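Local coordinates for biogenic amine-binding protein (Rhodnius prolixus, PDB 4GE1) that binds biogenic amines, with tryptamine held in its lipocalin pocket, and probably binds serotonin and norepinephrine in the saliva of a blood-feeding insect, at residues 34-38 with 39-43; 181-184 with 185-189. All coordinates share one frame; numbering follows the deposited sequence.

Overall arrangement
Both contacts are local and belong to one nitrophorin-family lipocalin fold. Contact 1 comes first along the chain, in the loop between strands 23-31 and 43-50. Contact 2 follows much later, on helix 181-189. Their centres are 25 Å apart and their nearest atoms about 9 Å apart, so they do not touch. Strand 43-50 relates them: 39-43 runs into its start, and helix 181-189 packs on it and on strand 55-64. The disulfide Cys-43 to Cys-177 ties the end of the loop to the chain just before the helix. The side chains of Asp-40 and Leu-184 lie about 11 Å and about 10 Å from the bound tryptamine, so neither contact lines the amine pocket.

Contact 1: 34-38 with 39-43; sequences STLEV and GDKNC
The flat peptide carbonyls of Glu-37 and Val-38 each have an N-H group over one face, off the lone pairs, as the tight turn of the chain requires. Asp-40 N bonds to Glu-37 O at 2.8 Å. Lys-41 N bonds to Val-38 O at 3.0 Å and stands 68° out of the carbonyl plane. These two bonds tighten the chain into a short 3-10 turn. A water lies between Glu-37 N and the flat carboxylate of Asp-40, but its leg to OD2 is too short to trust.

Leu-36 reaches forward, against the two residues that close the turn. Its CG swings anti to the backbone N (chi1 -153°), and its two methyls then part. CD1 meets Asp-40 CB at 3.7 Å, while CD2 meets Lys-41 CG at 3.8 Å. Phe-168 touches Leu-36 and Lys-41; Leu-31 touches Leu-36 and Asp-40.

The Lys-41 chain is extended beyond CG and runs back beside the backbone, with CE 3.8 Å from Leu-36 O. A second water bridges the Lys-41 ammonium and the backbone carbonyl of Leu-36: it donates to Leu-36 O at 2.7 Å and accepts from Lys-41 NZ at 3.1 Å. Tyr-29 OH bonds to Asp-40 O, and Asn-64 ND2 to Val-38 O, holding the turn to the barrel. The arrangement is that of two overlapping type I turns, set in the loop joining the first two strands of a lipocalin barrel.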
ATOM      1  N   SER A  34      10.879   4.055  15.178  1.00 48.96           N
ATOM      2  CA  SER A  34      11.127   3.142  16.298  1.00 53.59           C
ATOM      3  C   SER A  34      11.119   1.679  15.855  1.00 50.73           C
ATOM      4  O   SER A  34      10.547   1.336  14.809  1.00 49.83           O
ATOM      5  CB  SER A  34      10.113   3.364  17.422  1.00 56.08           C
ATOM      6  OG  SER A  34       8.849   2.833  17.073  1.00 69.20           O
ATOM      7  N   THR A  35      11.752   0.817  16.646  1.00 46.85           N
ATOM      8  CA  THR A  35      11.761  -0.614  16.336  1.00 49.68           C
ATOM      9  C   THR A  35      10.335  -1.190  16.307  1.00 43.84           C
ATOM     10  O   THR A  35       9.474  -0.806  17.096  1.00 43.89           O
ATOM     11  CB  THR A  35      12.637  -1.422  17.311  1.00 55.87           C
ATOM     12  OG1 THR A  35      11.975  -1.525  18.578  1.00 62.22           O
ATOM     13  CG2 THR A  35      14.013  -0.759  17.485  1.00 52.18           C
ATOM     14  N   LEU A  36      10.091  -2.112  15.390  1.00 39.64           N
ATOM     15  CA  LEU A  36       8.735  -2.613  15.161  1.00 35.96           C
ATOM     16  C   LEU A  36       8.231  -3.497  16.315  1.00 44.99           C
ATOM     17  O   LEU A  36       8.923  -4.423  16.744  1.00 38.92           O
ATOM     18  CB  LEU A  36       8.703  -3.382  13.841  1.00 28.52           C
ATOM     19  CG  LEU A  36       7.407  -3.486  13.036  1.00 47.80           C
ATOM     20  CD1 LEU A  36       6.791  -2.115  12.791  1.00 42.89           C
ATOM     21  CD2 LEU A  36       7.687  -4.194  11.716  1.00 41.21           C
ATOM     22  N   GLU A  37       7.028  -3.197  16.810  1.00 42.24           N
ATOM     23  CA  GLU A  37       6.346  -4.048  17.789  1.00 40.88           C
ATOM     24  C   GLU A  37       5.493  -5.097  17.075  1.00 37.94           C
ATOM     25  O   GLU A  37       5.002  -4.864  15.971  1.00 35.52           O
ATOM     26  CB  GLU A  37       5.438  -3.229  18.707  1.00 37.86           C
ATOM     27  CG  GLU A  37       6.145  -2.336  19.712  1.00 51.62           C
ATOM     28  CD  GLU A  37       5.172  -1.402  20.403  1.00 57.83           C
ATOM     29  OE1 GLU A  37       3.953  -1.524  20.141  1.00 61.70           O
ATOM     30  OE2 GLU A  37       5.619  -0.556  21.205  1.00 63.89           O
ATOM     31  N   VAL A  38       5.282  -6.235  17.728  1.00 37.69           N
ATOM     32  CA  VAL A  38       4.593  -7.352  17.094  1.00 36.91           C
ATOM     33  C   VAL A  38       3.198  -6.971  16.562  1.00 33.38           C
ATOM     34  O   VAL A  38       2.732  -7.518  15.558  1.00 31.56           O
ATOM     35  CB  VAL A  38       4.528  -8.577  18.034  1.00 32.93           C
ATOM     36  CG1 VAL A  38       3.770  -8.239  19.302  1.00 28.22           C
ATOM     37  CG2 VAL A  38       3.909  -9.770  17.298  1.00 25.30           C
ATOM     38  N   GLY A  39       2.550  -6.020  17.228  1.00 34.23           N
ATOM     39  CA  GLY A  39       1.258  -5.514  16.799  1.00 28.63           C
ATOM     40  C   GLY A  39       1.290  -4.881  15.412  1.00 41.94           C
ATOM     41  O   GLY A  39       0.270  -4.818  14.715  1.00 34.81           O
ATOM     42  N   ASP A  40       2.460  -4.404  15.000  1.00 45.01           N
ATOM     43  CA  ASP A  40       2.589  -3.817  13.668  1.00 44.90           C
ATOM     44  C   ASP A  40       3.327  -4.730  12.703  1.00 40.77           C
ATOM     45  O   ASP A  40       3.813  -4.282  11.666  1.00 40.90           O
ATOM     46  CB  ASP A  40       3.273  -2.455  13.729  1.00 44.49           C
ATOM     47  CG  ASP A  40       2.480  -1.445  14.525  1.00 49.47           C
ATOM     48  OD1 ASP A  40       1.261  -1.310  14.282  1.00 52.31           O
ATOM     49  OD2 ASP A  40       3.079  -0.792  15.404  1.00 53.56           O
ATOM     50  N   LYS A  41       3.417  -6.009  13.052  1.00 33.16           N
ATOM     51  CA  LYS A  41       3.946  -7.005  12.129  1.00 32.24           C
ATOM     52  C   LYS A  41       2.782  -7.744  11.465  1.00 31.23           C
ATOM     53  O   LYS A  41       2.193  -8.651  12.056  1.00 29.53           O
ATOM     54  CB  LYS A  41       4.896  -7.960  12.861  1.00 29.30           C
ATOM     55  CG  LYS A  41       6.178  -7.258  13.317  1.00 34.55           C
ATOM     56  CD  LYS A  41       7.181  -8.188  13.982  1.00 33.61           C
ATOM     57  CE  LYS A  41       8.417  -7.390  14.378  1.00 40.71           C
ATOM     58  NZ  LYS A  41       9.458  -8.211  15.036  1.00 38.63           N
ATOM     59  N   ASN A  42       2.445  -7.335  10.240  1.00 33.16           N
ATOM     60  CA  ASN A  42       1.253  -7.839   9.544  1.00 32.38           C
ATOM     61  C   ASN A  42       1.483  -8.423   8.143  1.00 40.06           C
ATOM     62  O   ASN A  42       2.505  -8.159   7.496  1.00 36.07           O
ATOM     63  CB  ASN A  42       0.196  -6.736   9.407  1.00 36.33           C
ATOM     64  CG  ASN A  42      -0.186  -6.105  10.731  1.00 34.27           C
ATOM     65  OD1 ASN A  42      -0.752  -6.756  11.611  1.00 43.94           O
ATOM     66  ND2 ASN A  42       0.080  -4.813  10.858  1.00 33.99           N
ATOM     67  N   CYS A  43       0.504  -9.207   7.687  1.00 26.96           N
ATOM     68  CA  CYS A  43       0.440  -9.707   6.320  1.00 23.18           C
ATOM     69  C   CYS A  43      -0.627  -8.887   5.615  1.00 29.88           C
ATOM     70  O   CYS A  43      -1.817  -8.968   5.958  1.00 26.63           O
ATOM     71  CB  CYS A  43       0.011 -11.174   6.308  1.00 32.97           C
ATOM     72  SG  CYS A  43       1.040 -12.261   7.318  1.00 51.42           S
TER
HETATM   73  O   HOH W   1      11.172  -5.714  15.868  1.00 38.82           O
HETATM   74  O   HOH W   2       5.385  -0.645  16.175  1.00 38.94           O

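Contact 2: 181-184 with 185-189; sequences DETL and QKLLK
Thr-183 O accepts the shortest bond here, from Leu-187 N at 2.8 Å. It is one of four successive i to i+4 bonds of an alpha-helix that packs on the outside of the lipocalin barrel. The other three are slightly longer: Gln-185 N to Asp-181 O, Lys-186 N to Glu-182 O, and Leu-188 N to Leu-184 O, the last at 3.1 Å. The N-H groups point fairly straight at their acceptors, from 152° to 168°.

Leu-184, Leu-187 and Leu-188 face the barrel. All three touch Val-59 of strand 55-64, and Leu-184 and Leu-188 also rest on strand 43-50. Asp-181 OD1 adds a salt bridge to Lys-45 of that strand. Near the start of the helix, Thr-183 OG1 bonds to Asp-180 OD2. The oppositely charged ends of Glu-182 and Lys-186 stay apart, with OE2 6.6 Å from NZ. Lys-186 NZ instead makes a weak bond to Lys-98 O.

One turn apart, the side chains of Thr-183 and Leu-187 run alongside each other. The threonine methyl stands anti to its own amide nitrogen, which turns it along the helix toward the leucine. There Thr-183 CG2 meets Leu-187 CD1 at 3.6 Å.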
ATOM      1  N   ASP A 181      -9.636 -12.426   1.277  1.00 26.89           N
ATOM      2  CA  ASP A 181     -10.023 -12.227  -0.115  1.00 39.67           C
ATOM      3  C   ASP A 181     -11.510 -11.925  -0.311  1.00 45.77           C
ATOM      4  O   ASP A 181     -11.878 -11.139  -1.187  1.00 41.73           O
ATOM      5  CB  ASP A 181      -9.628 -13.448  -0.945  1.00 41.07           C
ATOM      6  CG  ASP A 181      -8.139 -13.489  -1.244  1.00 49.61           C
ATOM      7  OD1 ASP A 181      -7.634 -12.522  -1.847  1.00 49.43           O
ATOM      8  OD2 ASP A 181      -7.472 -14.480  -0.871  1.00 54.96           O
ATOM      9  N   GLU A 182     -12.371 -12.551   0.483  1.00 41.80           N
ATOM     10  CA  GLU A 182     -13.799 -12.353   0.264  1.00 47.32           C
ATOM     11  C   GLU A 182     -14.220 -10.950   0.704  1.00 44.72           C
ATOM     12  O   GLU A 182     -15.046 -10.316   0.053  1.00 41.94           O
ATOM     13  CB  GLU A 182     -14.646 -13.448   0.924  1.00 51.58           C
ATOM     14  CG  GLU A 182     -15.219 -13.073   2.271  1.00 67.77           C
ATOM     15  CD  GLU A 182     -16.598 -13.663   2.501  1.00 81.48           C
ATOM     16  OE1 GLU A 182     -16.833 -14.822   2.089  1.00 88.84           O
ATOM     17  OE2 GLU A 182     -17.449 -12.963   3.088  1.00 83.61           O
ATOM     18  N   THR A 183     -13.628 -10.453   1.787  1.00 37.50           N
ATOM     19  CA  THR A 183     -13.919  -9.094   2.229  1.00 27.70           C
ATOM     20  C   THR A 183     -13.337  -8.087   1.249  1.00 30.23           C
ATOM     21  O   THR A 183     -13.944  -7.052   0.972  1.00 30.52           O
ATOM     22  CB  THR A 183     -13.393  -8.810   3.653  1.00 25.62           C
ATOM     23  OG1 THR A 183     -14.142  -9.584   4.598  1.00 31.21           O
ATOM     24  CG2 THR A 183     -13.548  -7.339   4.001  1.00 23.53           C
ATOM     25  N   LEU A 184     -12.164  -8.404   0.713  1.00 28.32           N
ATOM     26  CA  LEU A 184     -11.528  -7.539  -0.267  1.00 28.85           C
ATOM     27  C   LEU A 184     -12.469  -7.333  -1.457  1.00 36.93           C
ATOM     28  O   LEU A 184     -12.755  -6.199  -1.848  1.00 35.62           O
ATOM     29  CB  LEU A 184     -10.194  -8.136  -0.742  1.00 28.69           C
ATOM     30  CG  LEU A 184      -8.971  -8.094   0.188  1.00 31.28           C
ATOM     31  CD1 LEU A 184      -7.781  -8.727  -0.517  1.00 32.42           C
ATOM     32  CD2 LEU A 184      -8.630  -6.664   0.592  1.00 27.92           C
ATOM     33  N   GLN A 185     -12.944  -8.439  -2.026  1.00 31.13           N
ATOM     34  CA  GLN A 185     -13.835  -8.392  -3.189  1.00 33.72           C
ATOM     35  C   GLN A 185     -15.145  -7.665  -2.847  1.00 31.71           C
ATOM     36  O   GLN A 185     -15.598  -6.797  -3.584  1.00 39.56           O
ATOM     37  CB  GLN A 185     -14.100  -9.816  -3.707  1.00 36.37           C
ATOM     38  CG  GLN A 185     -15.246  -9.939  -4.709  1.00 70.06           C
ATOM     39  CD  GLN A 185     -14.905  -9.392  -6.092  1.00 91.33           C
ATOM     40  OE1 GLN A 185     -13.735  -9.206  -6.435  1.00 95.13           O
ATOM     41  NE2 GLN A 185     -15.936  -9.136  -6.892  1.00100.73           N
ATOM     42  N   LYS A 186     -15.731  -8.004  -1.704  1.00 30.02           N
ATOM     43  CA  LYS A 186     -16.973  -7.384  -1.272  1.00 34.77           C
ATOM     44  C   LYS A 186     -16.865  -5.864  -1.074  1.00 37.37           C
ATOM     45  O   LYS A 186     -17.716  -5.106  -1.546  1.00 35.90           O
ATOM     46  CB  LYS A 186     -17.450  -8.053   0.016  1.00 45.02           C
ATOM     47  CG  LYS A 186     -18.847  -7.673   0.451  1.00 53.73           C
ATOM     48  CD  LYS A 186     -19.190  -8.367   1.760  1.00 61.57           C
ATOM     49  CE  LYS A 186     -18.271  -7.888   2.878  1.00 65.11           C
ATOM     50  NZ  LYS A 186     -18.494  -6.456   3.193  1.00 59.37           N
ATOM     51  N   LEU A 187     -15.832  -5.410  -0.367  1.00 30.15           N
ATOM     52  CA  LEU A 187     -15.706  -3.979  -0.106  1.00 32.11           C
ATOM     53  C   LEU A 187     -15.392  -3.205  -1.388  1.00 37.82           C
ATOM     54  O   LEU A 187     -15.835  -2.068  -1.569  1.00 32.37           O
ATOM     55  CB  LEU A 187     -14.669  -3.699   0.994  1.00 27.04           C
ATOM     56  CG  LEU A 187     -15.108  -4.077   2.416  1.00 30.07           C
ATOM     57  CD1 LEU A 187     -14.031  -3.769   3.430  1.00 30.62           C
ATOM     58  CD2 LEU A 187     -16.396  -3.359   2.782  1.00 35.22           C
ATOM     59  N   LEU A 188     -14.648  -3.834  -2.288  1.00 37.03           N
ATOM     60  CA  LEU A 188     -14.307  -3.194  -3.547  1.00 32.61           C
ATOM     61  C   LEU A 188     -15.566  -2.862  -4.350  1.00 37.87           C
ATOM     62  O   LEU A 188     -15.636  -1.821  -5.013  1.00 36.56           O
ATOM     63  CB  LEU A 188     -13.377  -4.085  -4.369  1.00 29.92           C
ATOM     64  CG  LEU A 188     -12.790  -3.441  -5.627  1.00 40.06           C
ATOM     65  CD1 LEU A 188     -11.544  -2.638  -5.283  1.00 44.43           C
ATOM     66  CD2 LEU A 188     -12.467  -4.506  -6.663  1.00 38.37           C
ATOM     67  N   LYS A 189     -16.559  -3.741  -4.286  1.00 30.75           N
ATOM     68  CA  LYS A 189     -17.787  -3.542  -5.052  1.00 47.52           C
ATOM     69  C   LYS A 189     -18.829  -2.712  -4.286  1.00 43.72           C
ATOM     70  O   LYS A 189     -19.700  -2.087  -4.886  1.00 45.93           O
ATOM     71  CB  LYS A 189     -18.365  -4.885  -5.510  1.00 57.14           C
ATOM     72  CG  LYS A 189     -19.518  -4.753  -6.494  1.00 77.70           C
ATOM     73  CD  LYS A 189     -19.574  -5.927  -7.460  1.00 93.43           C
ATOM     74  CE  LYS A 189     -19.755  -7.250  -6.731  1.00 97.77           C
ATOM     75  NZ  LYS A 189     -19.893  -8.389  -7.682  1.00 99.48           N
TER